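Local coordinates for RagA protein (Porphyromonas gingivalis, PDB 6SLN), which probably forms the TonB-dependent outer-membrane channel through which, with a partner lipoprotein, nutrients such as peptides are imported, at residues A[504-509]-A[518-523]; A[571-576]-A[589-594]; A[360-365]-A[448-453]; A[96-101]-A[583-588]. One frame throughout, in Å; residues are numbered along the deposited sequence.

Contact 1. Residues A[504-509]-A[518-523]. With 3PE (1,2-Distearoyl-sn-glycerophosphoethanolamine), chain G.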
# COMPACT_ATOMS: atom_id res chain seq x y z
N THR A 504 38.18 -10.80 5.54
CA THR A 504 39.27 -10.85 6.49
C THR A 504 40.42 -11.68 5.96
O THR A 504 40.22 -12.72 5.33
CB THR A 504 38.83 -11.45 7.84
OG1 THR A 504 38.36 -12.79 7.64
CG2 THR A 504 37.73 -10.61 8.47
N ALA A 505 41.63 -11.22 6.25
CA ALA A 505 42.85 -11.95 5.95
C ALA A 505 43.55 -12.23 7.26
O ALA A 505 43.79 -11.31 8.05
CB ALA A 505 43.75 -11.15 5.01
N GLU A 506 43.83 -13.50 7.53
CA GLU A 506 44.47 -13.92 8.77
C GLU A 506 45.75 -14.66 8.43
O GLU A 506 45.74 -15.59 7.62
CB GLU A 506 43.55 -14.82 9.62
CG GLU A 506 44.16 -15.21 10.96
CD GLU A 506 43.38 -16.29 11.69
OE1 GLU A 506 43.49 -17.47 11.30
OE2 GLU A 506 42.67 -15.95 12.67
N TYR A 507 46.85 -14.23 9.04
CA TYR A 507 48.14 -14.88 8.87
C TYR A 507 48.63 -15.34 10.23
O TYR A 507 48.84 -14.51 11.12
CB TYR A 507 49.14 -13.94 8.21
CG TYR A 507 50.41 -14.63 7.78
CD1 TYR A 507 50.37 -15.89 7.20
CD2 TYR A 507 51.65 -14.03 7.98
CE1 TYR A 507 51.52 -16.53 6.82
CE2 TYR A 507 52.81 -14.66 7.60
CZ TYR A 507 52.74 -15.91 7.02
OH TYR A 507 53.88 -16.57 6.63
N LYS A 508 48.76 -16.65 10.39
CA LYS A 508 49.38 -17.27 11.56
C LYS A 508 50.74 -17.79 11.13
O LYS A 508 50.86 -18.46 10.10
CB LYS A 508 48.54 -18.43 12.09
CG LYS A 508 47.24 -18.04 12.77
CD LYS A 508 46.57 -19.25 13.43
CE LYS A 508 45.69 -20.02 12.45
NZ LYS A 508 44.31 -19.45 12.34
N PHE A 509 51.77 -17.49 11.91
CA PHE A 509 53.07 -18.08 11.64
C PHE A 509 53.82 -18.26 12.95
O PHE A 509 53.78 -17.39 13.82
CB PHE A 509 53.88 -17.22 10.66
CG PHE A 509 54.37 -15.92 11.24
CD1 PHE A 509 53.56 -14.79 11.25
CD2 PHE A 509 55.66 -15.81 11.74
CE1 PHE A 509 54.02 -13.59 11.78
CE2 PHE A 509 56.12 -14.62 12.27
CZ PHE A 509 55.29 -13.50 12.28
N THR A 518 49.91 -14.16 15.42
CA THR A 518 48.75 -14.21 14.55
C THR A 518 48.34 -12.79 14.22
O THR A 518 48.18 -11.96 15.12
CB THR A 518 47.59 -14.97 15.19
OG1 THR A 518 47.95 -16.35 15.36
CG2 THR A 518 46.35 -14.86 14.33
N ALA A 519 48.19 -12.51 12.93
CA ALA A 519 47.75 -11.21 12.47
C ALA A 519 46.50 -11.40 11.63
O ALA A 519 46.37 -12.39 10.90
CB ALA A 519 48.81 -10.49 11.64
N LEU A 520 45.59 -10.43 11.75
CA LEU A 520 44.31 -10.48 11.04
C LEU A 520 43.92 -9.07 10.66
O LEU A 520 43.65 -8.24 11.54
CB LEU A 520 43.24 -11.12 11.92
CG LEU A 520 41.87 -11.39 11.31
CD1 LEU A 520 41.22 -12.53 12.06
CD2 LEU A 520 40.97 -10.17 11.35
N MET A 521 43.87 -8.79 9.36
CA MET A 521 43.24 -7.59 8.83
C MET A 521 41.84 -7.93 8.34
O MET A 521 41.59 -9.04 7.84
CB MET A 521 44.07 -7.00 7.68
CG MET A 521 45.50 -6.69 8.05
SD MET A 521 45.66 -5.03 8.73
CE MET A 521 46.34 -4.14 7.32
N GLY A 522 40.92 -6.98 8.48
CA GLY A 522 39.53 -7.24 8.15
C GLY A 522 38.83 -6.00 7.62
O GLY A 522 39.12 -4.88 8.03
N HIS A 523 37.89 -6.23 6.69
CA HIS A 523 37.00 -5.20 6.17
C HIS A 523 35.56 -5.67 6.32
O HIS A 523 35.27 -6.86 6.22
CB HIS A 523 37.27 -4.89 4.70
CG HIS A 523 36.06 -4.36 3.98
ND1 HIS A 523 35.16 -5.17 3.33
CD2 HIS A 523 35.58 -3.09 3.87
CE1 HIS A 523 34.18 -4.43 2.83
NE2 HIS A 523 34.42 -3.16 3.15
C1 3PE G . 30.77 0.96 -0.06
C2 3PE G . 31.40 -0.41 -0.20
C3 3PE G . 32.61 -0.51 0.74
O31 3PE G . 33.30 -1.72 0.55
O32 3PE G . 35.24 -0.65 0.21
C31 3PE G . 34.63 -1.65 0.08
C32 3PE G . 35.27 -2.87 -0.60
C33 3PE G . 36.28 -3.62 0.28
C34 3PE G . 37.04 -4.66 -0.55
C35 3PE G . 36.54 -6.09 -0.31
C36 3PE G . 37.72 -7.06 -0.30
C37 3PE G . 37.31 -8.46 -0.77
C38 3PE G . 38.53 -9.39 -0.71
C39 3PE G . 38.09 -10.83 -0.96
C3A 3PE G . 39.17 -11.80 -0.50
C3B 3PE G . 38.54 -13.15 -0.14
O21 3PE G . 30.36 -1.31 0.10
O22 3PE G . 29.71 -2.49 -1.69
C21 3PE G . 30.32 -2.48 -0.69
C22 3PE G . 31.04 -3.76 -0.25
C23 3PE G . 30.83 -4.89 -1.26
C24 3PE G . 32.16 -5.65 -1.37
C25 3PE G . 32.01 -7.15 -1.10
C26 3PE G . 33.18 -7.91 -1.75
C27 3PE G . 32.90 -9.42 -1.73
C28 3PE G . 34.05 -10.22 -2.36
C29 3PE G . 33.80 -11.73 -2.23
C2A 3PE G . 34.30 -12.50 -3.46
C2B 3PE G . 35.00 -13.83 -3.12
C2C 3PE G . 34.62 -14.91 -4.15
C2D 3PE G . 35.34 -16.26 -3.96

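Contact 2. Residues A[571-576]-A[589-594]. With LMT (dodecyl-beta-D-maltoside), chain Q.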
# COMPACT_ATOMS: atom_id res chain seq x y z
N SER A 571 33.67 -0.41 8.00
CA SER A 571 34.58 -0.80 9.07
C SER A 571 35.89 -1.34 8.50
O SER A 571 35.89 -2.06 7.50
CB SER A 571 33.93 -1.87 9.95
OG SER A 571 33.24 -1.26 11.02
N PHE A 572 36.99 -0.97 9.14
CA PHE A 572 38.29 -1.59 8.88
C PHE A 572 38.88 -1.94 10.22
O PHE A 572 38.91 -1.10 11.12
CB PHE A 572 39.21 -0.65 8.10
CG PHE A 572 38.64 -0.20 6.78
CD1 PHE A 572 38.64 -1.05 5.69
CD2 PHE A 572 38.10 1.07 6.63
CE1 PHE A 572 38.11 -0.64 4.47
CE2 PHE A 572 37.58 1.48 5.43
CZ PHE A 572 37.58 0.62 4.34
N PHE A 573 39.31 -3.19 10.37
CA PHE A 573 39.71 -3.63 11.70
C PHE A 573 40.90 -4.58 11.63
O PHE A 573 41.21 -5.16 10.59
CB PHE A 573 38.56 -4.29 12.46
CG PHE A 573 37.94 -5.49 11.78
CD1 PHE A 573 36.93 -5.33 10.84
CD2 PHE A 573 38.32 -6.79 12.14
CE1 PHE A 573 36.33 -6.45 10.25
CE2 PHE A 573 37.72 -7.92 11.54
CZ PHE A 573 36.73 -7.75 10.60
N SER A 574 41.55 -4.72 12.77
CA SER A 574 42.72 -5.58 12.90
C SER A 574 42.73 -6.22 14.27
O SER A 574 42.22 -5.67 15.26
CB SER A 574 44.01 -4.78 12.70
OG SER A 574 44.08 -3.80 13.72
N ARG A 575 43.36 -7.38 14.34
CA ARG A 575 43.51 -8.08 15.60
C ARG A 575 44.79 -8.90 15.52
O ARG A 575 45.02 -9.61 14.53
CB ARG A 575 42.31 -8.99 15.87
CG ARG A 575 42.42 -9.74 17.18
CD ARG A 575 42.08 -11.20 16.99
NE ARG A 575 40.63 -11.43 16.89
CZ ARG A 575 40.10 -12.54 16.41
NH1 ARG A 575 40.88 -13.53 16.00
NH2 ARG A 575 38.78 -12.68 16.35
N PHE A 576 45.63 -8.80 16.56
CA PHE A 576 46.93 -9.44 16.61
C PHE A 576 47.04 -10.26 17.87
O PHE A 576 46.58 -9.84 18.94
CB PHE A 576 48.04 -8.40 16.56
CG PHE A 576 48.04 -7.60 15.31
CD1 PHE A 576 48.74 -8.02 14.20
CD2 PHE A 576 47.31 -6.43 15.23
CE1 PHE A 576 48.74 -7.28 13.04
CE2 PHE A 576 47.29 -5.68 14.07
CZ PHE A 576 48.01 -6.11 12.97
N SER A 589 44.30 -4.85 19.32
CA SER A 589 43.32 -4.59 18.28
C SER A 589 43.27 -3.09 18.00
O SER A 589 43.33 -2.29 18.93
CB SER A 589 41.94 -5.11 18.70
OG SER A 589 41.20 -4.12 19.40
N VAL A 590 43.19 -2.73 16.72
CA VAL A 590 42.82 -1.37 16.32
C VAL A 590 41.82 -1.49 15.18
O VAL A 590 41.87 -2.43 14.38
CB VAL A 590 44.04 -0.49 15.93
CG1 VAL A 590 44.73 -1.03 14.71
CG2 VAL A 590 43.61 0.96 15.70
N ARG A 591 40.90 -0.53 15.11
CA ARG A 591 39.83 -0.59 14.13
C ARG A 591 39.33 0.83 13.90
O ARG A 591 39.52 1.72 14.74
CB ARG A 591 38.69 -1.48 14.61
CG ARG A 591 37.96 -0.83 15.77
CD ARG A 591 36.51 -1.25 15.85
NE ARG A 591 36.38 -2.64 15.46
CZ ARG A 591 35.49 -3.06 14.59
NH1 ARG A 591 34.66 -2.19 14.05
NH2 ARG A 591 35.44 -4.35 14.28
N ASN A 592 38.67 1.03 12.76
CA ASN A 592 38.06 2.31 12.45
C ASN A 592 36.65 2.06 11.94
O ASN A 592 36.43 1.14 11.15
CB ASN A 592 38.86 3.08 11.41
CG ASN A 592 38.13 4.31 10.92
OD1 ASN A 592 37.35 4.24 9.98
ND2 ASN A 592 38.38 5.44 11.55
N ASP A 593 35.72 2.90 12.39
CA ASP A 593 34.30 2.75 12.11
C ASP A 593 33.73 4.08 11.63
O ASP A 593 34.00 5.13 12.24
CB ASP A 593 33.52 2.29 13.35
CG ASP A 593 33.84 0.88 13.75
OD1 ASP A 593 33.89 0.03 12.84
OD2 ASP A 593 34.04 0.61 14.96
N GLN A 594 32.95 4.04 10.56
CA GLN A 594 32.19 5.19 10.10
C GLN A 594 30.72 4.80 9.99
O GLN A 594 30.39 3.64 9.69
CB GLN A 594 32.74 5.70 8.75
CG GLN A 594 34.26 5.58 8.60
CD GLN A 594 34.74 5.78 7.15
OE1 GLN A 594 34.40 6.77 6.49
NE2 GLN A 594 35.53 4.83 6.65
C1B LMT Q . 34.14 10.32 2.80
C2B LMT Q . 32.82 10.75 3.42
C3B LMT Q . 31.80 11.06 2.32
C4B LMT Q . 32.35 12.09 1.31
C5B LMT Q . 33.72 11.62 0.80
C6B LMT Q . 34.36 12.74 -0.04
O1B LMT Q . 33.96 9.06 2.29
O2B LMT Q . 32.38 9.68 4.17
O3B LMT Q . 30.60 11.46 2.85
O4' LMT Q . 31.49 12.21 0.23
O5B LMT Q . 34.61 11.22 1.83
O6B LMT Q . 33.87 12.76 -1.34
C1' LMT Q . 35.99 5.48 1.88
C2' LMT Q . 36.32 6.27 3.16
C3' LMT Q . 35.23 7.34 3.43
C4' LMT Q . 35.08 8.22 2.18
C5' LMT Q . 34.71 7.24 1.08
C6' LMT Q . 34.24 7.93 -0.17
O1' LMT Q . 37.08 4.72 1.57
O2' LMT Q . 36.40 5.39 4.22
O3' LMT Q . 35.55 8.09 4.51
O5' LMT Q . 35.79 6.38 0.80
O6' LMT Q . 33.70 6.96 -0.94
C1 LMT Q . 36.84 3.60 0.74
C2 LMT Q . 37.86 2.60 1.20
C3 LMT Q . 38.66 1.93 0.13
C4 LMT Q . 38.35 0.46 0.20
C5 LMT Q . 39.55 -0.36 -0.13
C6 LMT Q . 39.72 -1.49 0.83
C7 LMT Q . 40.33 -2.66 0.12
C8 LMT Q . 40.54 -3.78 1.10
C9 LMT Q . 40.75 -5.13 0.49
C10 LMT Q . 41.59 -4.96 -0.76

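Contact 3. Residues A[360-365]-A[448-453]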
# COMPACT_ATOMS: atom_id res chain seq x y z
N ASN A 360 38.59 -28.22 -2.67
CA ASN A 360 39.94 -28.69 -2.96
C ASN A 360 40.83 -28.31 -1.79
O ASN A 360 40.36 -27.80 -0.77
CB ASN A 360 40.45 -28.14 -4.30
CG ASN A 360 40.07 -26.70 -4.52
OD1 ASN A 360 40.27 -25.86 -3.64
ND2 ASN A 360 39.54 -26.39 -5.71
N GLU A 361 42.12 -28.56 -1.95
CA GLU A 361 43.06 -28.32 -0.86
C GLU A 361 43.05 -26.86 -0.40
O GLU A 361 43.28 -26.59 0.78
CB GLU A 361 44.46 -28.74 -1.29
CG GLU A 361 44.52 -30.15 -1.86
CD GLU A 361 45.94 -30.62 -2.12
OE1 GLU A 361 46.11 -31.67 -2.77
OE2 GLU A 361 46.88 -29.92 -1.68
N TRP A 362 42.75 -25.91 -1.29
CA TRP A 362 42.89 -24.49 -0.98
C TRP A 362 41.58 -23.74 -0.79
O TRP A 362 41.60 -22.55 -0.47
CB TRP A 362 43.72 -23.80 -2.07
CG TRP A 362 43.22 -23.99 -3.47
CD1 TRP A 362 43.61 -24.96 -4.36
CD2 TRP A 362 42.26 -23.18 -4.17
NE1 TRP A 362 42.95 -24.81 -5.55
CE2 TRP A 362 42.11 -23.72 -5.47
CE3 TRP A 362 41.51 -22.05 -3.83
CZ2 TRP A 362 41.24 -23.18 -6.41
CZ3 TRP A 362 40.65 -21.51 -4.76
CH2 TRP A 362 40.52 -22.08 -6.04
N LEU A 363 40.43 -24.40 -0.96
CA LEU A 363 39.16 -23.69 -0.89
C LEU A 363 38.15 -24.49 -0.08
O LEU A 363 38.01 -25.70 -0.25
CB LEU A 363 38.59 -23.42 -2.30
CG LEU A 363 37.15 -22.89 -2.38
CD1 LEU A 363 37.05 -21.49 -1.79
CD2 LEU A 363 36.61 -22.92 -3.81
N LYS A 364 37.44 -23.79 0.80
CA LYS A 364 36.33 -24.36 1.56
C LYS A 364 35.20 -23.34 1.52
O LYS A 364 35.43 -22.17 1.82
CB LYS A 364 36.76 -24.66 3.00
CG LYS A 364 35.67 -25.25 3.89
CD LYS A 364 35.75 -24.71 5.31
CE LYS A 364 36.22 -25.76 6.31
NZ LYS A 364 35.79 -25.44 7.70
N VAL A 365 33.99 -23.78 1.15
CA VAL A 365 32.84 -22.87 1.07
C VAL A 365 31.71 -23.38 1.97
O VAL A 365 31.75 -24.49 2.50
CB VAL A 365 32.35 -22.69 -0.38
CG1 VAL A 365 33.50 -22.39 -1.31
CG2 VAL A 365 31.57 -23.92 -0.83
N ALA A 448 33.29 -17.88 1.39
CA ALA A 448 34.39 -18.58 0.74
C ALA A 448 35.63 -18.48 1.62
O ALA A 448 35.90 -17.42 2.20
CB ALA A 448 34.70 -17.98 -0.63
N GLN A 449 36.37 -19.57 1.74
CA GLN A 449 37.60 -19.57 2.52
C GLN A 449 38.74 -20.03 1.63
O GLN A 449 38.80 -21.20 1.24
CB GLN A 449 37.49 -20.42 3.78
CG GLN A 449 38.02 -19.68 4.98
CD GLN A 449 38.03 -20.52 6.24
OE1 GLN A 449 37.19 -20.34 7.12
NE2 GLN A 449 38.99 -21.44 6.33
N ILE A 450 39.64 -19.11 1.31
CA ILE A 450 40.80 -19.37 0.47
C ILE A 450 42.03 -19.44 1.37
O ILE A 450 42.40 -18.44 2.02
CB ILE A 450 40.97 -18.29 -0.60
CG1 ILE A 450 39.70 -18.14 -1.44
CG2 ILE A 450 42.15 -18.63 -1.48
CD1 ILE A 450 39.92 -17.48 -2.80
N THR A 451 42.66 -20.61 1.43
CA THR A 451 43.98 -20.75 2.06
C THR A 451 45.02 -20.92 0.96
O THR A 451 45.18 -22.03 0.41
CB THR A 451 44.01 -21.94 3.03
OG1 THR A 451 43.26 -23.04 2.50
CG2 THR A 451 43.41 -21.54 4.38
N PRO A 452 45.73 -19.85 0.57
CA PRO A 452 46.64 -19.93 -0.59
C PRO A 452 48.08 -20.29 -0.25
O PRO A 452 48.79 -20.86 -1.10
CB PRO A 452 46.55 -18.53 -1.19
CG PRO A 452 46.30 -17.65 -0.02
CD PRO A 452 45.51 -18.46 0.99
N ILE A 453 48.54 -19.93 0.95
CA ILE A 453 49.84 -20.33 1.48
C ILE A 453 49.65 -20.74 2.93
O ILE A 453 48.63 -20.42 3.55
CB ILE A 453 50.92 -19.22 1.37
CG1 ILE A 453 50.63 -18.12 2.38
CG2 ILE A 453 50.99 -18.66 -0.06
CD1 ILE A 453 51.31 -16.80 2.07

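Contact 4. Residues A[96-101]-A[583-588]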
# COMPACT_ATOMS: atom_id res chain seq x y z
N SER A 96 36.44 -15.37 19.47
CA SER A 96 36.72 -15.05 20.87
C SER A 96 38.04 -14.31 20.99
O SER A 96 38.46 -13.60 20.07
CB SER A 96 36.76 -16.32 21.72
OG SER A 96 35.81 -17.28 21.26
N THR A 97 38.71 -14.48 22.13
CA THR A 97 40.11 -14.09 22.29
C THR A 97 40.61 -14.60 23.64
O THR A 97 39.84 -14.79 24.59
CB THR A 97 40.30 -12.57 22.18
OG1 THR A 97 41.68 -12.29 21.88
CG2 THR A 97 39.90 -11.88 23.45
N VAL A 98 41.93 -14.81 23.70
CA VAL A 98 42.57 -15.47 24.83
C VAL A 98 42.42 -14.65 26.11
O VAL A 98 42.34 -15.21 27.21
CB VAL A 98 44.05 -15.74 24.49
CG1 VAL A 98 44.62 -16.85 25.37
CG2 VAL A 98 44.22 -16.05 22.98
N SER A 99 42.40 -13.32 26.00
CA SER A 99 42.31 -12.41 27.13
C SER A 99 40.89 -11.99 27.45
O SER A 99 40.67 -11.31 28.46
CB SER A 99 43.11 -11.13 26.85
OG SER A 99 44.28 -11.39 26.11
N GLY A 100 39.92 -12.37 26.62
CA GLY A 100 38.61 -11.77 26.70
C GLY A 100 37.74 -12.41 27.77
O GLY A 100 37.82 -13.61 28.04
N SER A 101 36.91 -11.57 28.39
CA SER A 101 35.81 -12.01 29.25
C SER A 101 34.75 -12.63 28.34
O SER A 101 33.95 -11.91 27.72
CB SER A 101 35.25 -10.83 30.04
OG SER A 101 34.61 -11.23 31.25
N TRP A 583 52.57 -19.69 27.88
CA TRP A 583 51.94 -19.13 29.07
C TRP A 583 51.62 -17.64 28.99
O TRP A 583 50.66 -17.22 29.63
CB TRP A 583 52.82 -19.38 30.30
CG TRP A 583 53.75 -18.23 30.66
CD1 TRP A 583 53.44 -17.12 31.40
CD2 TRP A 583 55.13 -18.13 30.34
NE1 TRP A 583 54.56 -16.32 31.54
CE2 TRP A 583 55.61 -16.92 30.90
CE3 TRP A 583 56.02 -18.94 29.63
CZ2 TRP A 583 56.93 -16.51 30.75
CZ3 TRP A 583 57.33 -18.52 29.48
CH2 TRP A 583 57.77 -17.32 30.03
N MET A 584 52.38 -16.84 28.25
CA MET A 584 52.14 -15.40 28.15
C MET A 584 51.58 -15.07 26.77
O MET A 584 52.28 -15.24 25.76
CB MET A 584 53.42 -14.61 28.40
CG MET A 584 53.24 -13.10 28.33
SD MET A 584 54.82 -12.27 28.54
CE MET A 584 55.04 -11.55 26.93
N TYR A 585 50.34 -14.58 26.73
CA TYR A 585 49.68 -14.20 25.49
C TYR A 585 49.29 -12.72 25.55
O TYR A 585 48.86 -12.22 26.59
CB TYR A 585 48.43 -15.06 25.24
CG TYR A 585 48.71 -16.54 25.14
CD1 TYR A 585 49.06 -17.12 23.92
CD2 TYR A 585 48.63 -17.36 26.26
CE1 TYR A 585 49.32 -18.48 23.83
CE2 TYR A 585 48.90 -18.72 26.17
CZ TYR A 585 49.24 -19.28 24.96
OH TYR A 585 49.50 -20.63 24.87
N ILE A 586 49.46 -12.03 24.42
CA ILE A 586 49.05 -10.63 24.29
C ILE A 586 48.19 -10.48 23.04
O ILE A 586 48.57 -10.96 21.96
CB ILE A 586 50.24 -9.67 24.24
CG1 ILE A 586 51.06 -9.78 25.52
CG2 ILE A 586 49.73 -8.25 24.05
CD1 ILE A 586 50.62 -8.83 26.62
N ASP A 587 47.04 -9.84 23.20
CA ASP A 587 46.17 -9.45 22.11
C ASP A 587 46.22 -7.94 21.96
O ASP A 587 46.41 -7.20 22.93
CB ASP A 587 44.72 -9.90 22.35
CG ASP A 587 44.61 -11.39 22.58
OD1 ASP A 587 45.31 -12.17 21.90
OD2 ASP A 587 43.82 -11.79 23.46
N PHE A 588 46.04 -7.48 20.73
CA PHE A 588 46.09 -6.06 20.43
C PHE A 588 45.17 -5.85 19.23
O PHE A 588 45.22 -6.61 18.27
CB PHE A 588 47.53 -5.63 20.13
CG PHE A 588 47.64 -4.29 19.51
CD1 PHE A 588 47.08 -3.17 20.13
CD2 PHE A 588 48.30 -4.12 18.30
CE1 PHE A 588 47.17 -1.91 19.55
CE2 PHE A 588 48.39 -2.86 17.72
CZ PHE A 588 47.83 -1.76 18.35

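Contact 1. Residues A[504-509]-A[518-523]
Segments 504-509 and 518-523, of strands 487-510 and 515-540, form part of an antiparallel beta hairpin in the TonB-dependent receptor barrel. Their backbones bond in two hydrogen-bonded pairs, Ala505 with Met521 and Tyr507 with Ala519. Ala505 N gives its hydrogen to Met521 O at 2.7 Å, and Ala519 N returns one to Tyr507 O at 2.8 Å, almost straight at 176°. The closer packing lies on the face of Thr504, Glu506, Lys508, Thr518 and Leu520. Glu506 has CG anti to its backbone N (chi1 -177°) and extends obliquely across the next strand, so that OE2 comes 3.8 Å from Leu520 CD1 while its CG touches Thr518 CG2. Lys508 runs alongside Thr518, its CG 3.2 Å from Thr518 OG1; bends at chi3 and chi4 then fold the chain back, and NZ forms a salt bridge with Glu506 OE1, met from above the carboxylate plane. Long flexible arms suit this place: their methylenes cover the threonine and leucine while their charges neutralise each other. Gly522, lacking a side chain, lets Thr504 CG2 lie 3.8 Å from its CA. The other face is looser: Ala505 and Ala519 offer only methyls, and the ends of Tyr507 and Met521 lead away onto the surface, as suits a membrane barrel. His523, at the end of the segment, belongs to the phospholipid pocket. Its NE2 makes a weak hydrogen bond to O31 of 3PE (3.2 Å), and acyl carbon C33 sits over the centre of the imidazole, 3.3 Å above its plane.

Contact 2. Residues A[571-576]-A[589-594]
A buried polar cluster, Ser571, Arg591 and Asp593, marks this antiparallel pair of barrel strands. Ser571 OG donates to Asp593 OD1, modelled 2.3 Å away and met nearly along its C-O axis. Arg591 NH1 reaches the same carboxylate edge-on, bonding the syn lone pair of Asp593 OD2 at 3.0 Å and forming a salt bridge with OD1. These partners would probably keep the aspartate ionised despite its burial. Arg591 lies alongside Phe573, guanidinium and ring planes only 9° apart; Arg591 NH2 approaches the ring obliquely, 3.7 Å from Phe573 CG, and Phe573 CB lies over the guanidinium face. On the other face, Ser574 OG folds back between its own N and carbonyl carbon (chi1 62°) to meet a lone pair of Val590 O at 2.7 Å, an oxygen also held by Ser574 N. Gln594 uses both ends of its amide on the detergent LMT: NE2 to O2', and OE1 from O3'. Its NE2 also stands at the edge of Phe572. Strand 515-540 flanks residues 571-576 and strand 604-614 flanks 589-594, while plug-loop residues Ser193, bonded through its O to Arg591 NE, and Ile194, packed on Phe573, cover the inward face.

Contact 3. Residues A[360-365]-A[448-453]
At one end of the transmembrane beta barrel, the first residues of strand 363-377 pair antiparallel with the last of strand 435-450, a type I turn from Asn360 to Leu363 leading in. Lys364 and Gln449 form the hydrogen-bonded pair: Lys364 N to Gln449 O is 3.0 Å and Gln449 N to Lys364 O is 2.8 Å. Next to them Trp362 O takes Thr451 N at 2.9 Å from above its carbonyl plane, and Thr451 OG1 adds a weak bond to the same oxygen. Trp362 CG stands between its backbone N and carbonyl carbon (chi1 54°), the side chain pointing the same way as Ile450, so CE3 lies 4.2 Å from Ile450 CG2. Asn360 OD1 and Leu363 CB cover one face of the indole. Leu363 CD1 bridges Ala448 CB and Ile450 CG1, the latter at 4.3 Å. Ala448 also touches the phospholipid 3PE, and its small methyl suits a place beside an acyl chain. On the polar face, Lys364 makes a salt bridge to Glu356. The face of Leu363, Val365, Ala448 and Ile450 is apolar and fitted to lipid and dimer packing: Leu363 and Val365 meet Ile219 and Phe318 of the second subunit, and Trp362 packs beside it on Val948 of that subunit.

Contact 4. Residues A[96-101]-A[583-588]
Asp587 OD2 accepts three hydrogen bonds from the plug segment 96-101, joining the plug of this TonB-dependent receptor to the wall of its barrel. Thr97 OG1 and Ser99 OG each stand 2.7 Å from Asp587 OD2, and they approach it from opposite sides of the carboxylate plane, 80° and 53° out of it. The third donor, Ser99 N, lies 3.3 Å from Asp587 OD2 and arrives nearly along the C-O axis. Hydroxyls and a backbone N-H gathered round one oxygen would probably favour the charged form of this buried aspartate. A type I turn from Thr97 to Gly100, closed by Gly100 N on Thr97 O at 3.2 Å, carries all three donors. Thr97 points OG1 anti to its backbone N (chi1 -160°), tip to tip with the carboxylate, while Ser99, the third residue of the turn, turns OG anti to its carbonyl carbon and so onto the same oxygen. Small hydroxyl residues suit both places, and Gly100, with no side chain, lets the turn close beside Thr97 CG2. Asp587 reaches inward from strand 584-595; its neighbour Ile586 points away from the plug. Ser190, in another loop of the plug, touches both Thr97 and Ser99. Outward from the polar centre, Val98 crosses Asp587 at about a right angle and packs, together with Tyr585, on Met613 of strand 604-614. Its CG1 meets the Tyr585 ring obliquely, 4.1 Å from both CG and CD2.

Following the chain, plug residues 96-101 open contact 4, which closes only at 583-588, after 481 intervening residues of plug and barrel. Nested inside that long loop are contact 3, spanning 82 residues between 360-365 and 448-453, and then contact 1, a local hairpin. The next strand, 561-580, opens contact 2, whose first segment precedes 583-588 and whose second follows directly on the same strand, so contacts 2 and 4 cross. Contacts 1 and 2 touch where strands 515-540 and 561-580 are neighbours, with Gly522 N near Phe573 O. Contacts 1, 2 and 3 therefore knit the barrel wall strand to strand, while contact 4 ties the plug to it.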